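Local structure of Cow rumen GH26 endo-mannanase (Metagenome, 6UEH) at residues A[307-312]-A[425-430]; A[383-388]-A[443-448]. The protein is an endo-beta-1,4-mannanase that hydrolyses internal beta-1,4-mannosidic linkages in mannans, probably including galactomannan. All blocks are in the same frame, centred on the assembly; numbering follows the deposited sequence.

Contact 1. Residues A[307-312]-A[425-430]; sequences IFRPLH and SLAEND. With ACT (acetate ion), chain D.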
loop_
_atom_site.group_PDB
_atom_site.type_symbol
_atom_site.label_atom_id
_atom_site.label_comp_id
_atom_site.label_asym_id
_atom_site.label_seq_id
_atom_site.Cartn_x
_atom_site.Cartn_y
_atom_site.Cartn_z
ATOM N N ILE A 307 -10.423 -1.585 12.613
ATOM C CA ILE A 307 -9.739 -1.006 11.462
ATOM C C ILE A 307 -10.672 -1.148 10.263
ATOM O O ILE A 307 -10.725 -2.199 9.622
ATOM C CB ILE A 307 -8.386 -1.685 11.183
ATOM C CG1 ILE A 307 -7.499 -1.626 12.430
ATOM C CG2 ILE A 307 -7.692 -1.025 9.994
ATOM C CD1 ILE A 307 -6.221 -2.428 12.320
ATOM N N PHE A 308 -11.421 -0.088 9.984
ATOM C CA PHE A 308 -12.476 -0.124 8.980
ATOM C C PHE A 308 -11.948 0.319 7.619
ATOM O O PHE A 308 -11.451 1.439 7.469
ATOM C CB PHE A 308 -13.647 0.760 9.427
ATOM C CG PHE A 308 -14.869 0.638 8.566
ATOM C CD1 PHE A 308 -15.316 -0.602 8.142
ATOM C CD2 PHE A 308 -15.587 1.766 8.197
ATOM C CE1 PHE A 308 -16.449 -0.714 7.353
ATOM C CE2 PHE A 308 -16.721 1.659 7.409
ATOM C CZ PHE A 308 -17.150 0.418 6.988
ATOM N N ARG A 309 -12.054 -0.570 6.633
ATOM C CA ARG A 309 -11.521 -0.314 5.298
ATOM C C ARG A 309 -12.628 -0.364 4.239
ATOM O O ARG A 309 -12.689 -1.291 3.432
ATOM C CB ARG A 309 -10.414 -1.327 4.975
ATOM C CG ARG A 309 -9.604 -1.021 3.722
ATOM C CD ARG A 309 -8.412 -1.965 3.604
ATOM N NE ARG A 309 -8.815 -3.369 3.605
ATOM C CZ ARG A 309 -8.861 -4.134 2.518
ATOM N NH1 ARG A 309 -8.515 -3.633 1.337
ATOM N NH2 ARG A 309 -9.239 -5.402 2.613
ATOM N N PRO A 310 -13.515 0.642 4.243
ATOM C CA PRO A 310 -14.589 0.669 3.250
ATOM C C PRO A 310 -14.078 1.206 1.924
ATOM O O PRO A 310 -12.966 1.735 1.894
ATOM C CB PRO A 310 -15.603 1.625 3.873
ATOM C CG PRO A 310 -14.738 2.623 4.583
ATOM C CD PRO A 310 -13.533 1.848 5.092
ATOM N N LEU A 311 -14.869 1.073 0.861
ATOM C CA LEU A 311 -14.574 1.726 -0.413
ATOM C C LEU A 311 -13.140 1.463 -0.859
ATOM O O LEU A 311 -12.428 2.382 -1.267
ATOM C CB LEU A 311 -14.825 3.232 -0.294
ATOM C CG LEU A 311 -16.243 3.632 0.125
ATOM C CD1 LEU A 311 -16.302 5.096 0.536
ATOM C CD2 LEU A 311 -17.217 3.360 -1.008
ATOM N N HIS A 312 -12.728 0.204 -0.768
ATOM C CA HIS A 312 -11.330 -0.166 -0.942
ATOM C C HIS A 312 -10.950 -0.396 -2.405
ATOM O O HIS A 312 -11.821 -0.506 -3.272
ATOM C CB HIS A 312 -11.018 -1.417 -0.113
ATOM C CG HIS A 312 -11.686 -2.661 -0.612
ATOM N ND1 HIS A 312 -13.055 -2.782 -0.714
ATOM C CD2 HIS A 312 -11.171 -3.843 -1.025
ATOM C CE1 HIS A 312 -13.355 -3.982 -1.178
ATOM N NE2 HIS A 312 -12.231 -4.647 -1.373
ATOM N N SER A 425 0.209 -0.112 5.420
ATOM C CA SER A 425 0.142 -1.555 5.612
ATOM C C SER A 425 -0.136 -2.327 4.324
ATOM O O SER A 425 -0.505 -1.748 3.303
ATOM C CB SER A 425 -0.940 -1.886 6.633
ATOM O OG SER A 425 -2.219 -1.565 6.114
ATOM N N LEU A 426 0.049 -3.641 4.389
ATOM C CA LEU A 426 -0.414 -4.536 3.340
ATOM C C LEU A 426 -1.793 -5.050 3.734
ATOM O O LEU A 426 -1.917 -6.090 4.380
ATOM C CB LEU A 426 0.563 -5.696 3.131
ATOM C CG LEU A 426 1.925 -5.339 2.533
ATOM C CD1 LEU A 426 2.855 -6.544 2.545
ATOM C CD2 LEU A 426 1.760 -4.796 1.119
ATOM N N ALA A 427 -2.825 -4.296 3.362
ATOM C CA ALA A 427 -4.198 -4.603 3.760
ATOM C C ALA A 427 -4.677 -5.924 3.170
ATOM O O ALA A 427 -5.489 -6.624 3.777
ATOM C CB ALA A 427 -5.129 -3.471 3.349
ATOM N N GLU A 428 -4.187 -6.240 1.975
ATOM C CA GLU A 428 -4.436 -7.527 1.329
ATOM C C GLU A 428 -3.197 -7.967 0.565
ATOM O O GLU A 428 -2.420 -7.131 0.100
ATOM C CB GLU A 428 -5.618 -7.465 0.355
ATOM C CG GLU A 428 -6.966 -7.136 0.959
ATOM C CD GLU A 428 -8.085 -7.224 -0.064
ATOM O OE1 GLU A 428 -7.876 -7.863 -1.116
ATOM O OE2 GLU A 428 -9.168 -6.654 0.179
ATOM N N ASN A 429 -3.019 -9.276 0.424
ATOM C CA ASN A 429 -1.967 -9.798 -0.438
ATOM C C ASN A 429 -2.210 -11.246 -0.837
ATOM O O ASN A 429 -3.034 -11.939 -0.235
ATOM C CB ASN A 429 -0.590 -9.672 0.234
ATOM C CG ASN A 429 -0.582 -10.174 1.673
ATOM O OD1 ASN A 429 -0.603 -9.384 2.622
ATOM N ND2 ASN A 429 -0.544 -11.491 1.841
ATOM N N ASP A 430 -1.520 -11.696 -1.880
ATOM C CA ASP A 430 -1.399 -13.126 -2.097
ATOM C C ASP A 430 -0.206 -13.572 -1.268
ATOM O O ASP A 430 -0.369 -13.960 -0.113
ATOM C CB ASP A 430 -1.254 -13.493 -3.589
ATOM C CG ASP A 430 -0.447 -12.480 -4.385
ATOM O OD1 ASP A 430 0.378 -11.756 -3.794
ATOM O OD2 ASP A 430 -0.639 -12.422 -5.621
HETATM C C ACT D . -11.168 -8.179 -2.631
HETATM O O ACT D . -12.223 -8.150 -3.303
HETATM O OXT ACT D . -11.040 -7.276 -1.775
HETATM C CH3 ACT D . -10.127 -9.238 -2.837
#

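Contact 2. Residues A[383-388]-A[443-448]; sequences IGYDKY and AAWLYF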
loop_
_atom_site.group_PDB
_atom_site.type_symbol
_atom_site.label_atom_id
_atom_site.label_comp_id
_atom_site.label_asym_id
_atom_site.label_seq_id
_atom_site.Cartn_x
_atom_site.Cartn_y
_atom_site.Cartn_z
ATOM N N ILE A 383 -3.141 4.068 5.649
ATOM C CA ILE A 383 -3.096 3.744 4.229
ATOM C C ILE A 383 -2.886 2.249 4.030
ATOM O O ILE A 383 -1.955 1.666 4.582
ATOM C CB ILE A 383 -1.974 4.508 3.497
ATOM C CG1 ILE A 383 -2.133 6.015 3.695
ATOM C CG2 ILE A 383 -1.973 4.158 2.014
ATOM C CD1 ILE A 383 -3.420 6.567 3.141
ATOM N N GLY A 384 -3.753 1.628 3.238
ATOM C CA GLY A 384 -3.611 0.219 2.935
ATOM C C GLY A 384 -3.138 -0.002 1.512
ATOM O O GLY A 384 -3.494 0.754 0.611
ATOM N N TYR A 385 -2.320 -1.028 1.310
ATOM C CA TYR A 385 -1.941 -1.427 -0.039
ATOM C C TYR A 385 -2.286 -2.895 -0.246
ATOM O O TYR A 385 -1.913 -3.748 0.560
ATOM C CB TYR A 385 -0.450 -1.184 -0.306
ATOM C CG TYR A 385 -0.078 -1.461 -1.746
ATOM C CD1 TYR A 385 -0.434 -0.572 -2.754
ATOM C CD2 TYR A 385 0.605 -2.616 -2.103
ATOM C CE1 TYR A 385 -0.115 -0.820 -4.075
ATOM C CE2 TYR A 385 0.930 -2.875 -3.427
ATOM C CZ TYR A 385 0.564 -1.970 -4.407
ATOM O OH TYR A 385 0.877 -2.214 -5.725
ATOM N N ASP A 386 -3.017 -3.182 -1.317
ATOM C CA ASP A 386 -3.389 -4.552 -1.631
ATOM C C ASP A 386 -2.438 -5.114 -2.679
ATOM O O ASP A 386 -2.514 -4.763 -3.859
ATOM C CB ASP A 386 -4.842 -4.617 -2.100
ATOM C CG ASP A 386 -5.821 -4.335 -0.974
ATOM O OD1 ASP A 386 -5.385 -3.867 0.100
ATOM O OD2 ASP A 386 -7.026 -4.582 -1.156
ATOM N N LYS A 387 -1.536 -5.981 -2.230
ATOM C CA LYS A 387 -0.425 -6.444 -3.052
ATOM C C LYS A 387 -0.646 -7.841 -3.613
ATOM O O LYS A 387 -0.423 -8.841 -2.929
ATOM C CB LYS A 387 0.872 -6.425 -2.243
ATOM C CG LYS A 387 2.094 -6.882 -3.027
ATOM C CD LYS A 387 3.192 -7.367 -2.099
ATOM C CE LYS A 387 2.742 -8.589 -1.315
ATOM N NZ LYS A 387 2.382 -9.724 -2.216
ATOM N N TYR A 388 -1.075 -7.909 -4.867
ATOM C CA TYR A 388 -1.209 -9.185 -5.552
ATOM C C TYR A 388 -0.205 -9.245 -6.693
ATOM O O TYR A 388 -0.466 -8.746 -7.785
ATOM C CB TYR A 388 -2.637 -9.378 -6.060
ATOM C CG TYR A 388 -3.646 -9.576 -4.950
ATOM C CD1 TYR A 388 -3.903 -10.842 -4.442
ATOM C CD2 TYR A 388 -4.339 -8.499 -4.408
ATOM C CE1 TYR A 388 -4.823 -11.036 -3.429
ATOM C CE2 TYR A 388 -5.264 -8.684 -3.390
ATOM C CZ TYR A 388 -5.499 -9.956 -2.904
ATOM O OH TYR A 388 -6.417 -10.155 -1.895
ATOM N N ALA A 443 11.288 -2.242 4.645
ATOM C CA ALA A 443 9.930 -2.107 4.139
ATOM C C ALA A 443 8.968 -2.225 5.316
ATOM O O ALA A 443 8.515 -3.318 5.653
ATOM C CB ALA A 443 9.637 -3.163 3.084
ATOM N N ALA A 444 8.667 -1.087 5.935
ATOM C CA ALA A 444 8.027 -1.065 7.247
ATOM C C ALA A 444 6.504 -1.172 7.209
ATOM O O ALA A 444 5.825 -0.519 8.006
ATOM C CB ALA A 444 8.433 0.204 7.993
ATOM N N TRP A 445 5.975 -1.993 6.302
ATOM C CA TRP A 445 4.542 -2.288 6.269
ATOM C C TRP A 445 4.045 -2.617 7.672
ATOM O O TRP A 445 4.626 -3.465 8.351
ATOM C CB TRP A 445 4.233 -3.465 5.338
ATOM C CG TRP A 445 4.725 -3.325 3.925
ATOM C CD1 TRP A 445 5.840 -3.898 3.387
ATOM C CD2 TRP A 445 4.101 -2.589 2.864
ATOM N NE1 TRP A 445 5.955 -3.557 2.059
ATOM C CE2 TRP A 445 4.898 -2.755 1.713
ATOM C CE3 TRP A 445 2.947 -1.802 2.776
ATOM C CZ2 TRP A 445 4.582 -2.161 0.492
ATOM C CZ3 TRP A 445 2.633 -1.217 1.562
ATOM C CH2 TRP A 445 3.448 -1.398 0.437
ATOM N N LEU A 446 2.983 -1.942 8.106
ATOM C CA LEU A 446 2.465 -2.112 9.466
ATOM C C LEU A 446 1.976 -3.531 9.733
ATOM O O LEU A 446 2.243 -4.096 10.794
ATOM C CB LEU A 446 1.328 -1.123 9.733
ATOM C CG LEU A 446 0.580 -1.310 11.057
ATOM C CD1 LEU A 446 1.529 -1.163 12.246
ATOM C CD2 LEU A 446 -0.578 -0.328 11.162
ATOM N N TYR A 447 1.240 -4.095 8.780
ATOM C CA TYR A 447 0.788 -5.477 8.900
ATOM C C TYR A 447 0.626 -6.130 7.529
ATOM O O TYR A 447 0.690 -5.454 6.501
ATOM C CB TYR A 447 -0.520 -5.556 9.705
ATOM C CG TYR A 447 -1.791 -5.046 9.033
ATOM C CD1 TYR A 447 -2.570 -5.883 8.240
ATOM C CD2 TYR A 447 -2.239 -3.748 9.243
ATOM C CE1 TYR A 447 -3.741 -5.430 7.646
ATOM C CE2 TYR A 447 -3.412 -3.286 8.655
ATOM C CZ TYR A 447 -4.158 -4.131 7.857
ATOM O OH TYR A 447 -5.325 -3.676 7.273
ATOM N N PHE A 448 0.450 -7.449 7.521
ATOM C CA PHE A 448 0.131 -8.169 6.292
ATOM C C PHE A 448 -1.158 -8.954 6.483
ATOM O O PHE A 448 -1.579 -9.194 7.614
ATOM C CB PHE A 448 1.277 -9.101 5.862
ATOM C CG PHE A 448 1.622 -10.182 6.864
ATOM C CD1 PHE A 448 0.835 -11.318 6.993
ATOM C CD2 PHE A 448 2.769 -10.083 7.638
ATOM C CE1 PHE A 448 1.162 -12.313 7.900
ATOM C CE2 PHE A 448 3.107 -11.076 8.540
ATOM C CZ PHE A 448 2.304 -12.193 8.670
#

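Contact 1. Residues A[307-312]-A[425-430]
Arg-309 reaches from strand 306-309 to Ala-427 and Glu-428 on strand 423-429. Its CB points toward that strand. CG lies anti to the backbone N (chi1 -170°), which sends the chain across the barrel interior toward Ala-427. Arg-309 CD then packs on Ala-427 CB at 3.6 Å. NE passes the same methyl, which lies over one face of the guanidinium, near its rim. The chain bends at chi3, and the group ends with its edge toward Glu-428. Arg-309 NH2 gives Glu-428 OE2 a salt-bridging hydrogen bond of 2.7 Å, nearly straight at 166°. The acceptor lies in the guanidinium plane and uses its anti lone pair. The carboxylate plane stands almost perpendicular to the guanidinium. Arg-309 NH1 adds a weak bond to Glu-428 OE2 at 3.3 Å, and is also held by Asp-386 and Asn-362.

The two strands are the fourth and seventh of a (beta/alpha)8 barrel. In clan GH-A, to which family GH26 belongs, the acid/base and nucleophile glutamates sit at the C-terminal ends of these strands. The position of Glu-428 is consistent with the nucleophile.

Replacing Arg-309 by a leucine would probably leave Glu-428 OE2 and Asp-386 without their shared cationic partner and the carboxylate less firmly oriented.

His-312 crosses Glu-428 at about a right angle, its CD2 3.7 Å from Glu-428 OE2, the ring 44° from the carboxylate plane. His-312 NE2 donates to OXT of an acetate at 2.9 Å. Glu-428 OE2 lies 2.8 Å from the acetate OXT. His-240 also binds this acetate, probably from the crystallisation liquor. Glu-428 OE1 is hydrogen-bonded to Tyr-388 OH.

Contact 2. Residues A[383-388]-A[443-448]
Strand 382-387, a barrel strand of the GH26 domain, meets the loop between helices 435-441 and 454-457 through one aromatic pair, Tyr-385 and Trp-445. The backbones stay well apart, with Tyr-385 CA 9.1 Å from Trp-445 CA. The indole fills the distance. The six-membered ring of Trp-445 does the touching, by its far corner. CZ3 of Trp-445 lies 3.6 Å from Tyr-385 CB. CH2 of Trp-445 sits 4.0 Å from the same CB and 4.0 Å from Tyr-385 CD2.

The two rings are close to parallel, with planes at 28°. They are slid so far that they barely overlap, and the centroid of the Tyr-385 ring is 5.9 Å from that of the Trp-445 six-membered ring. This is an apolar contact at the root of the tyrosine, and not a full stack. With chi1 of Tyr-385 at -174°, only CB, CG and CD2 stay beside the indole, and the hydroxyl end leads away from it.

In the (beta/alpha)8 barrel, strand 382-387 is the sixth, and the loop follows the seventh strand and its helix. Tyr-385 points outward to the layer between strands and helices, while Asp-386, the next residue, faces the interior. Helix 408-417 covers the tyrosine with Ile-410 and Leu-414. Trp-445 lies against Ile-424 and Leu-426 of the neighbouring strand 423-429 and also touches Ile-169 of strand 169-174.

The indole has its own fixings. CG of Trp-445 is anti to its carbonyl carbon (chi1 -55°), which brings the six-membered ring over to Tyr-385 CB although the tryptophan CB does not point at the strand. NE1 donates to the backbone O of Ala-406, which satisfies the polar atom of this buried ring. Phe-411 meets the indole edge-to-face.

The centres of contacts 1 and 2 are about 8 Å apart, within the same (beta/alpha)8 barrel. The segments alternate along the chain: 307-312, 383-388, 425-430, 443-448. Strands 382-387 and 423-429 are parallel neighbours and join the two contacts directly. Ser-425 O is 2.8 Å from Tyr-385 N, and Glu-428 O is 2.7 Å from Lys-387 N. Both are probable hydrogen bonds. Contact 1 lies inside the barrel, toward the strand ends where the active site of this clan is found. Contact 2 packs the outer face of the wall. The same pair of strands thus presents Glu-428 to the interior and Tyr-385 to the outer layer, serving both the probable active-site side and the helix-side core.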